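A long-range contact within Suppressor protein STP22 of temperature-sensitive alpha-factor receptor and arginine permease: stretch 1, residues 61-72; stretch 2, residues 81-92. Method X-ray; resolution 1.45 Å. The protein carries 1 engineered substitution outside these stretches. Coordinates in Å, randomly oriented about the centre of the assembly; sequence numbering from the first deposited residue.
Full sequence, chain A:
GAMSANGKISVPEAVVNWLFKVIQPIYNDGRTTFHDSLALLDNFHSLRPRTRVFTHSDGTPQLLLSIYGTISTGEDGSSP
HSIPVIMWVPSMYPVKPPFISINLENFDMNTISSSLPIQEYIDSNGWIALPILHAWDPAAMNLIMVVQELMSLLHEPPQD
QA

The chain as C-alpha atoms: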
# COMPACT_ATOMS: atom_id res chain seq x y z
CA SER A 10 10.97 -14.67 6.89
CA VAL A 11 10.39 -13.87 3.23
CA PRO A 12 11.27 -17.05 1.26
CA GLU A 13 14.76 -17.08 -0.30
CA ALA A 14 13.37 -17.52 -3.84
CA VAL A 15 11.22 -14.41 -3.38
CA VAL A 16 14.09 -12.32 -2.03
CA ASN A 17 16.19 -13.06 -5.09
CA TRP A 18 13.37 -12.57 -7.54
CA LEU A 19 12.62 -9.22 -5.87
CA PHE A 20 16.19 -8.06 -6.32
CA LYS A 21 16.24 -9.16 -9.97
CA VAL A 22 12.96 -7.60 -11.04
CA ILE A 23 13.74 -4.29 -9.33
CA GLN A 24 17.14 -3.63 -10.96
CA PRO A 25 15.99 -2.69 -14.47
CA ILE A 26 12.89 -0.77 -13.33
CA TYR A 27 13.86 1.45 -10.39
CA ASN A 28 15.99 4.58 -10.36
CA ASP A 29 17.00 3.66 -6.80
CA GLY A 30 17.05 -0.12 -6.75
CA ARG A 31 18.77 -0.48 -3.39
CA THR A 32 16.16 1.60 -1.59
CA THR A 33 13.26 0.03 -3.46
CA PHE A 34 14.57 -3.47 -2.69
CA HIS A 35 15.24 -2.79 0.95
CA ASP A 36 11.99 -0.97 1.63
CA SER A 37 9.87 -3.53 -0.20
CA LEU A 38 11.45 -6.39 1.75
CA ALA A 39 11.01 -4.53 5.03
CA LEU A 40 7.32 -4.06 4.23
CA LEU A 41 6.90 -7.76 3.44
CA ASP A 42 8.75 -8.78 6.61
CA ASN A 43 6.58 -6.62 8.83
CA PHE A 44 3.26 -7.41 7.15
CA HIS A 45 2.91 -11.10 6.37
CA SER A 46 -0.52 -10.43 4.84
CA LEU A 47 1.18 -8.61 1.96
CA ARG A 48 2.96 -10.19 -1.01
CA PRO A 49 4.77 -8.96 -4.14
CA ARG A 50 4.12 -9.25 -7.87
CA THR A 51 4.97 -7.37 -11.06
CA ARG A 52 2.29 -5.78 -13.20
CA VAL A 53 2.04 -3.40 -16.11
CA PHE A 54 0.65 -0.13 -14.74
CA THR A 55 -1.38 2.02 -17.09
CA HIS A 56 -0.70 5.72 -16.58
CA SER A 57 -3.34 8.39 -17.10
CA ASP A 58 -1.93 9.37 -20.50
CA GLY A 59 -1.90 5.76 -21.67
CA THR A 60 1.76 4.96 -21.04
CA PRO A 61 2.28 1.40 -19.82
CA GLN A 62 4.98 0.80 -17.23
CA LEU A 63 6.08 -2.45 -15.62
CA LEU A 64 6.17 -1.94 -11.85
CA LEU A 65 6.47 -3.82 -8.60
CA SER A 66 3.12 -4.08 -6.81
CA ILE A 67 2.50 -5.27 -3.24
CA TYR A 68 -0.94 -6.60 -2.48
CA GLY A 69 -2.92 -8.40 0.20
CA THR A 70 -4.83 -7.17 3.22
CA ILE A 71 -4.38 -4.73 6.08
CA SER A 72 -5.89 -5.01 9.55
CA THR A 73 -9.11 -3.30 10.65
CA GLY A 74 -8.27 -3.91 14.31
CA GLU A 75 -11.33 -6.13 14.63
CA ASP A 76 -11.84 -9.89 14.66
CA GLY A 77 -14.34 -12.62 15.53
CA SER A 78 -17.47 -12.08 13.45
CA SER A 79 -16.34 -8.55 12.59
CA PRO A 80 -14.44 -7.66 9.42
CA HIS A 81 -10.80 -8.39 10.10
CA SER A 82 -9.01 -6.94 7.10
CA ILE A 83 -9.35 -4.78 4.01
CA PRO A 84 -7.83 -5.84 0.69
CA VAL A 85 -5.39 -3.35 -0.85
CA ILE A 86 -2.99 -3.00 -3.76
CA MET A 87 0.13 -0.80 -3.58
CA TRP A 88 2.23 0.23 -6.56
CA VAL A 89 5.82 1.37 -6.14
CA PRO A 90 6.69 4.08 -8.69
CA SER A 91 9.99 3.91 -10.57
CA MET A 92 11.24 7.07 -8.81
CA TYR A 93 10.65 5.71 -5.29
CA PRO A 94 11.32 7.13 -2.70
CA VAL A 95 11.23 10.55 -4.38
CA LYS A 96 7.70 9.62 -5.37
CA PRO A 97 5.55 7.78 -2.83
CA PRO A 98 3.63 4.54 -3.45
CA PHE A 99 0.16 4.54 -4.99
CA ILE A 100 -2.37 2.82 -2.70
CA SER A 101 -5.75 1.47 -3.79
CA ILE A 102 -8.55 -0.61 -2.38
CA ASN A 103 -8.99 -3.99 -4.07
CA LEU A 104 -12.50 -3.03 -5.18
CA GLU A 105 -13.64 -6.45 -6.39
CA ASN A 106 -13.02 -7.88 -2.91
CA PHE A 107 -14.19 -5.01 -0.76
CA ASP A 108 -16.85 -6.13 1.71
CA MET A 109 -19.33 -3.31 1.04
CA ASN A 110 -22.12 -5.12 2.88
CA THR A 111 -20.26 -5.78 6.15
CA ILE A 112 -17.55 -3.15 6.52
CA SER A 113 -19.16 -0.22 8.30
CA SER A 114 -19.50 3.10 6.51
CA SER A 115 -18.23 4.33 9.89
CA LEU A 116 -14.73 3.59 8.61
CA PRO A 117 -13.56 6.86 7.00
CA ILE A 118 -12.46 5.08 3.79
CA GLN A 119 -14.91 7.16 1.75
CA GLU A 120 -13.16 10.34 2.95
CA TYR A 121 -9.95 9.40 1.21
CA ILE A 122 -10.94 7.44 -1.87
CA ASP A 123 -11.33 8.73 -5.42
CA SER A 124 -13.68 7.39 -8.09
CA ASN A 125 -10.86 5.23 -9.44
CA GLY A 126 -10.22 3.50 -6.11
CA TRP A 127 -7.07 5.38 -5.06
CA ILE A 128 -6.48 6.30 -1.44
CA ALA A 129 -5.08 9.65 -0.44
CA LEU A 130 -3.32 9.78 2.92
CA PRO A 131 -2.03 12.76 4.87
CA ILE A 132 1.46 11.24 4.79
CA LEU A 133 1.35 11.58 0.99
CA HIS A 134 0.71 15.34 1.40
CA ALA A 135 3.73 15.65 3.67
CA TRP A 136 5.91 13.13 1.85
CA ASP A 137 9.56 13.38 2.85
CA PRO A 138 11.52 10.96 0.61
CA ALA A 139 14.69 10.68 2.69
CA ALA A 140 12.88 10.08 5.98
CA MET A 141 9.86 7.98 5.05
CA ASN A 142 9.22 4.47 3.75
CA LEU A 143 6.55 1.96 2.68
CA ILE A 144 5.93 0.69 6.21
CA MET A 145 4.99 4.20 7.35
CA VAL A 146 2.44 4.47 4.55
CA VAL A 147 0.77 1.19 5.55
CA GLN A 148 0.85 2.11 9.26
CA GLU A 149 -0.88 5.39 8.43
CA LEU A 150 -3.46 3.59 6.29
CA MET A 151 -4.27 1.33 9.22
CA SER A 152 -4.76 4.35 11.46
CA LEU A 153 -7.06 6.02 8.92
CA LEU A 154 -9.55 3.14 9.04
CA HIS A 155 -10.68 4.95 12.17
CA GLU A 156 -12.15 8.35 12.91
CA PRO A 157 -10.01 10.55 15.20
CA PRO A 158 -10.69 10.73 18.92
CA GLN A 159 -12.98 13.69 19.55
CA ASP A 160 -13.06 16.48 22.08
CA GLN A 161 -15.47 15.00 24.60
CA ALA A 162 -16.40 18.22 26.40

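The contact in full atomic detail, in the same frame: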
# COMPACT_ATOMS: atom_id res chain seq x y z
N PRO A 61 2.15 2.57 -20.69
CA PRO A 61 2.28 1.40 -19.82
C PRO A 61 3.65 1.40 -19.15
O PRO A 61 4.63 1.86 -19.75
CB PRO A 61 2.18 0.23 -20.80
CG PRO A 61 2.69 0.79 -22.10
CD PRO A 61 2.35 2.26 -22.12
N GLN A 62 3.71 0.91 -17.92
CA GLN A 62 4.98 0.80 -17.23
C GLN A 62 4.99 -0.41 -16.30
O GLN A 62 4.17 -0.52 -15.40
CB GLN A 62 5.25 2.06 -16.42
CG GLN A 62 6.61 2.04 -15.73
CD GLN A 62 6.84 3.28 -14.89
OE1 GLN A 62 5.90 3.91 -14.41
NE2 GLN A 62 8.11 3.60 -14.68
N LEU A 63 5.94 -1.32 -16.53
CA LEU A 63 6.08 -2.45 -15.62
C LEU A 63 6.55 -1.97 -14.25
O LEU A 63 7.55 -1.26 -14.14
CB LEU A 63 7.09 -3.44 -16.20
CG LEU A 63 7.33 -4.70 -15.38
CD1 LEU A 63 6.09 -5.58 -15.40
CD2 LEU A 63 8.53 -5.45 -15.95
N LEU A 64 5.83 -2.36 -13.21
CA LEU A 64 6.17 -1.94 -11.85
C LEU A 64 6.03 -3.09 -10.87
O LEU A 64 5.29 -4.04 -11.11
CB LEU A 64 5.26 -0.80 -11.38
CG LEU A 64 5.43 0.56 -12.05
CD1 LEU A 64 4.40 1.54 -11.48
CD2 LEU A 64 6.83 1.12 -11.86
N LEU A 65 6.74 -2.98 -9.76
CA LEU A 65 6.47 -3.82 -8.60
C LEU A 65 5.20 -3.35 -7.89
O LEU A 65 5.02 -2.14 -7.64
CB LEU A 65 7.65 -3.78 -7.63
CG LEU A 65 7.50 -4.50 -6.30
CD1 LEU A 65 7.58 -6.00 -6.49
CD2 LEU A 65 8.60 -4.02 -5.35
N SER A 66 4.35 -4.32 -7.56
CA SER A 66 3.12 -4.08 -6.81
C SER A 66 3.12 -4.99 -5.58
O SER A 66 3.59 -6.12 -5.62
CB SER A 66 1.90 -4.36 -7.70
OG SER A 66 0.68 -4.19 -6.98
N ILE A 67 2.60 -4.48 -4.47
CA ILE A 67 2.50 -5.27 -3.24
C ILE A 67 1.05 -5.28 -2.84
O ILE A 67 0.41 -4.23 -2.76
CB ILE A 67 3.38 -4.67 -2.14
CG1 ILE A 67 4.86 -4.87 -2.51
CG2 ILE A 67 3.10 -5.35 -0.79
CD1 ILE A 67 5.81 -4.04 -1.67
N TYR A 68 0.50 -6.48 -2.65
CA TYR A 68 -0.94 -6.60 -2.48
C TYR A 68 -1.27 -7.56 -1.35
O TYR A 68 -0.42 -8.32 -0.90
CB TYR A 68 -1.59 -7.03 -3.81
CG TYR A 68 -1.35 -8.48 -4.15
CD1 TYR A 68 -2.34 -9.43 -3.97
CD2 TYR A 68 -0.09 -8.92 -4.59
CE1 TYR A 68 -2.13 -10.77 -4.25
CE2 TYR A 68 0.13 -10.26 -4.88
CZ TYR A 68 -0.89 -11.17 -4.70
OH TYR A 68 -0.67 -12.50 -4.97
N GLY A 69 -2.50 -7.52 -0.88
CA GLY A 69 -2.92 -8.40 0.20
C GLY A 69 -3.96 -7.69 1.02
O GLY A 69 -4.85 -7.05 0.47
N THR A 70 -3.84 -7.79 2.34
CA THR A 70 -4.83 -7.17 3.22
C THR A 70 -4.14 -6.40 4.34
O THR A 70 -2.99 -6.68 4.69
CB THR A 70 -5.74 -8.22 3.87
OG1 THR A 70 -4.95 -9.11 4.66
CG2 THR A 70 -6.50 -9.03 2.81
N ILE A 71 -4.85 -5.43 4.89
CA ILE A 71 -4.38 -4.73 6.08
C ILE A 71 -5.45 -4.82 7.16
O ILE A 71 -6.64 -4.95 6.87
CB ILE A 71 -4.05 -3.28 5.80
CG1 ILE A 71 -5.29 -2.55 5.27
CG2 ILE A 71 -2.88 -3.18 4.81
CD1 ILE A 71 -5.23 -1.05 5.40
N SER A 72 -5.01 -4.75 8.41
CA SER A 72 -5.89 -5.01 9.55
C SER A 72 -6.87 -3.88 9.86
O SER A 72 -6.51 -2.71 9.83
CB SER A 72 -5.04 -5.29 10.79
OG SER A 72 -5.88 -5.52 11.91
N HIS A 81 -12.13 -8.31 9.52
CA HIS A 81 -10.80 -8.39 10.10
C HIS A 81 -9.76 -7.67 9.27
O HIS A 81 -8.73 -7.23 9.78
CB HIS A 81 -10.43 -9.87 10.25
CG HIS A 81 -9.04 -10.09 10.75
ND1 HIS A 81 -8.64 -9.69 12.01
CD2 HIS A 81 -7.97 -10.69 10.18
CE1 HIS A 81 -7.37 -10.02 12.18
NE2 HIS A 81 -6.94 -10.62 11.09
N SER A 82 -10.00 -7.57 7.97
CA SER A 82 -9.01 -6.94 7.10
C SER A 82 -9.64 -6.34 5.86
O SER A 82 -10.77 -6.68 5.49
CB SER A 82 -7.89 -7.92 6.75
OG SER A 82 -8.38 -8.98 5.94
N ILE A 83 -8.90 -5.45 5.22
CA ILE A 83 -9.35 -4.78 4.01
C ILE A 83 -8.33 -5.08 2.93
O ILE A 83 -7.13 -4.97 3.17
CB ILE A 83 -9.44 -3.26 4.23
CG1 ILE A 83 -10.58 -2.95 5.21
CG2 ILE A 83 -9.66 -2.52 2.92
CD1 ILE A 83 -10.65 -1.52 5.65
N PRO A 84 -8.78 -5.50 1.75
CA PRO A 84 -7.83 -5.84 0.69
C PRO A 84 -7.33 -4.59 -0.03
O PRO A 84 -8.12 -3.70 -0.37
CB PRO A 84 -8.66 -6.72 -0.25
CG PRO A 84 -10.06 -6.25 -0.07
CD PRO A 84 -10.17 -5.80 1.36
N VAL A 85 -6.02 -4.52 -0.24
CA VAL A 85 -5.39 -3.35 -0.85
C VAL A 85 -4.36 -3.77 -1.89
O VAL A 85 -3.88 -4.90 -1.91
CB VAL A 85 -4.69 -2.48 0.20
CG1 VAL A 85 -5.69 -1.98 1.25
CG2 VAL A 85 -3.53 -3.24 0.85
N ILE A 86 -4.04 -2.82 -2.77
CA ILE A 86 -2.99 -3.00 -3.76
C ILE A 86 -2.14 -1.74 -3.79
O ILE A 86 -2.66 -0.64 -4.03
CB ILE A 86 -3.57 -3.22 -5.16
CG1 ILE A 86 -4.43 -4.49 -5.17
CG2 ILE A 86 -2.44 -3.32 -6.17
CD1 ILE A 86 -5.16 -4.74 -6.48
N MET A 87 -0.84 -1.89 -3.53
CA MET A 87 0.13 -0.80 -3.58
C MET A 87 0.96 -0.92 -4.85
O MET A 87 1.27 -2.04 -5.29
CB MET A 87 1.06 -0.85 -2.34
CG MET A 87 2.34 0.02 -2.40
SD MET A 87 3.48 -0.24 -1.00
CE MET A 87 2.56 0.54 0.31
N TRP A 88 1.33 0.21 -5.43
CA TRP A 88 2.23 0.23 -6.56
C TRP A 88 3.42 1.11 -6.22
O TRP A 88 3.24 2.22 -5.73
CB TRP A 88 1.54 0.86 -7.77
CG TRP A 88 0.36 0.10 -8.26
CD1 TRP A 88 -0.92 0.13 -7.76
CD2 TRP A 88 0.33 -0.79 -9.38
NE1 TRP A 88 -1.74 -0.69 -8.50
CE2 TRP A 88 -0.99 -1.26 -9.50
CE3 TRP A 88 1.29 -1.23 -10.30
CZ2 TRP A 88 -1.38 -2.15 -10.51
CZ3 TRP A 88 0.90 -2.10 -11.30
CH2 TRP A 88 -0.42 -2.55 -11.39
N VAL A 89 4.62 0.60 -6.45
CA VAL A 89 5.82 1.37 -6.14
C VAL A 89 6.32 2.06 -7.43
O VAL A 89 6.71 1.39 -8.38
CB VAL A 89 6.92 0.48 -5.55
CG1 VAL A 89 8.09 1.33 -5.06
CG2 VAL A 89 6.36 -0.35 -4.40
N PRO A 90 6.27 3.39 -7.47
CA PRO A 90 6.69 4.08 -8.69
C PRO A 90 8.21 3.99 -8.94
O PRO A 90 9.01 3.83 -8.00
CB PRO A 90 6.28 5.53 -8.43
CG PRO A 90 6.41 5.67 -6.94
CD PRO A 90 5.90 4.34 -6.40
N SER A 91 8.60 4.11 -10.20
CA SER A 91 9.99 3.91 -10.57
C SER A 91 10.94 4.92 -9.91
O SER A 91 12.14 4.64 -9.78
CB SER A 91 10.14 3.90 -12.10
OG SER A 91 9.68 5.12 -12.66
N MET A 92 10.42 6.07 -9.49
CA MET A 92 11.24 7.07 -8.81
C MET A 92 11.21 6.98 -7.29
O MET A 92 11.72 7.88 -6.62
CB MET A 92 10.83 8.49 -9.25
CG MET A 92 11.29 8.82 -10.66
SD MET A 92 13.09 8.91 -10.79
CE MET A 92 13.46 10.25 -9.66
O HOH W 1 6.34 4.93 -11.83
O HOH W 2 -6.31 -10.86 6.12

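The two stretches pair as antiparallel β-strands: the axes of 61-68 and 82-88 approach to 4.6 Å with their directions 158° apart, and the chain turns a corner at Gly69. Together they bury 926 Å².

Along stretch 2, His81 sits at the margin, its O 3.6 Å from Ser72 CA, and the pairing begins with Ser82 opposite Ser72 (CA-CA 4.4 Å). Water 2 lies 2.8 Å from Ser82 OG and 2.7 Å from Thr70 OG1, hydrogen-bonded to both hydroxyls. Ile83 then makes a reciprocal backbone pair, Ile83 N to Ile71 O at 2.8 Å and Ile71 N to Ile83 O at 2.9 Å. Pro84 has no amide hydrogen, and its position suits that: it faces Thr70 in a non-hydrogen-bonded pair, where Pro84 CA makes a CA-H...O contact with Gly69 O at 3.2 Å.

Val85 closes the next ring, Val85 N to Gly69 O at 2.9 Å and Gly69 N to Val85 O at 3.1 Å. Gly69, at phi/psi 148/-137, adopts angles that would jam a CB against the preceding carbonyl oxygen. On the face shared with Ile71, Val85 CG2 meets Ile71 CG2 at 4.0 Å. Ile86 turns to the other face, its CG1 4.0 Å from Tyr68 CB.

Met87 N donates to Ile67 O at 2.8 Å (167°). Met87 O accepts twice, from Ile67 N at 2.9 Å and from Ser66 OG at 2.8 Å. Ser66 CB lies over the Trp88 six-membered ring, 4.3 Å from its centroid and 16° off the normal, a CH-π contact; Leu64 CB approaches the ring edge, 4.1 Å from Trp88 CE3.

Val89 N gives a nearly linear bond to Leu65 O (3.0 Å, 176°). Past Pro90, side chains and solvent take over: Gln62 NE2 donates a weak bond to Ser91 OG (3.0 Å, 144°), while water 1 accepts from Ser91 N at 2.9 Å and donates to Gln62 OE1 at 2.8 Å.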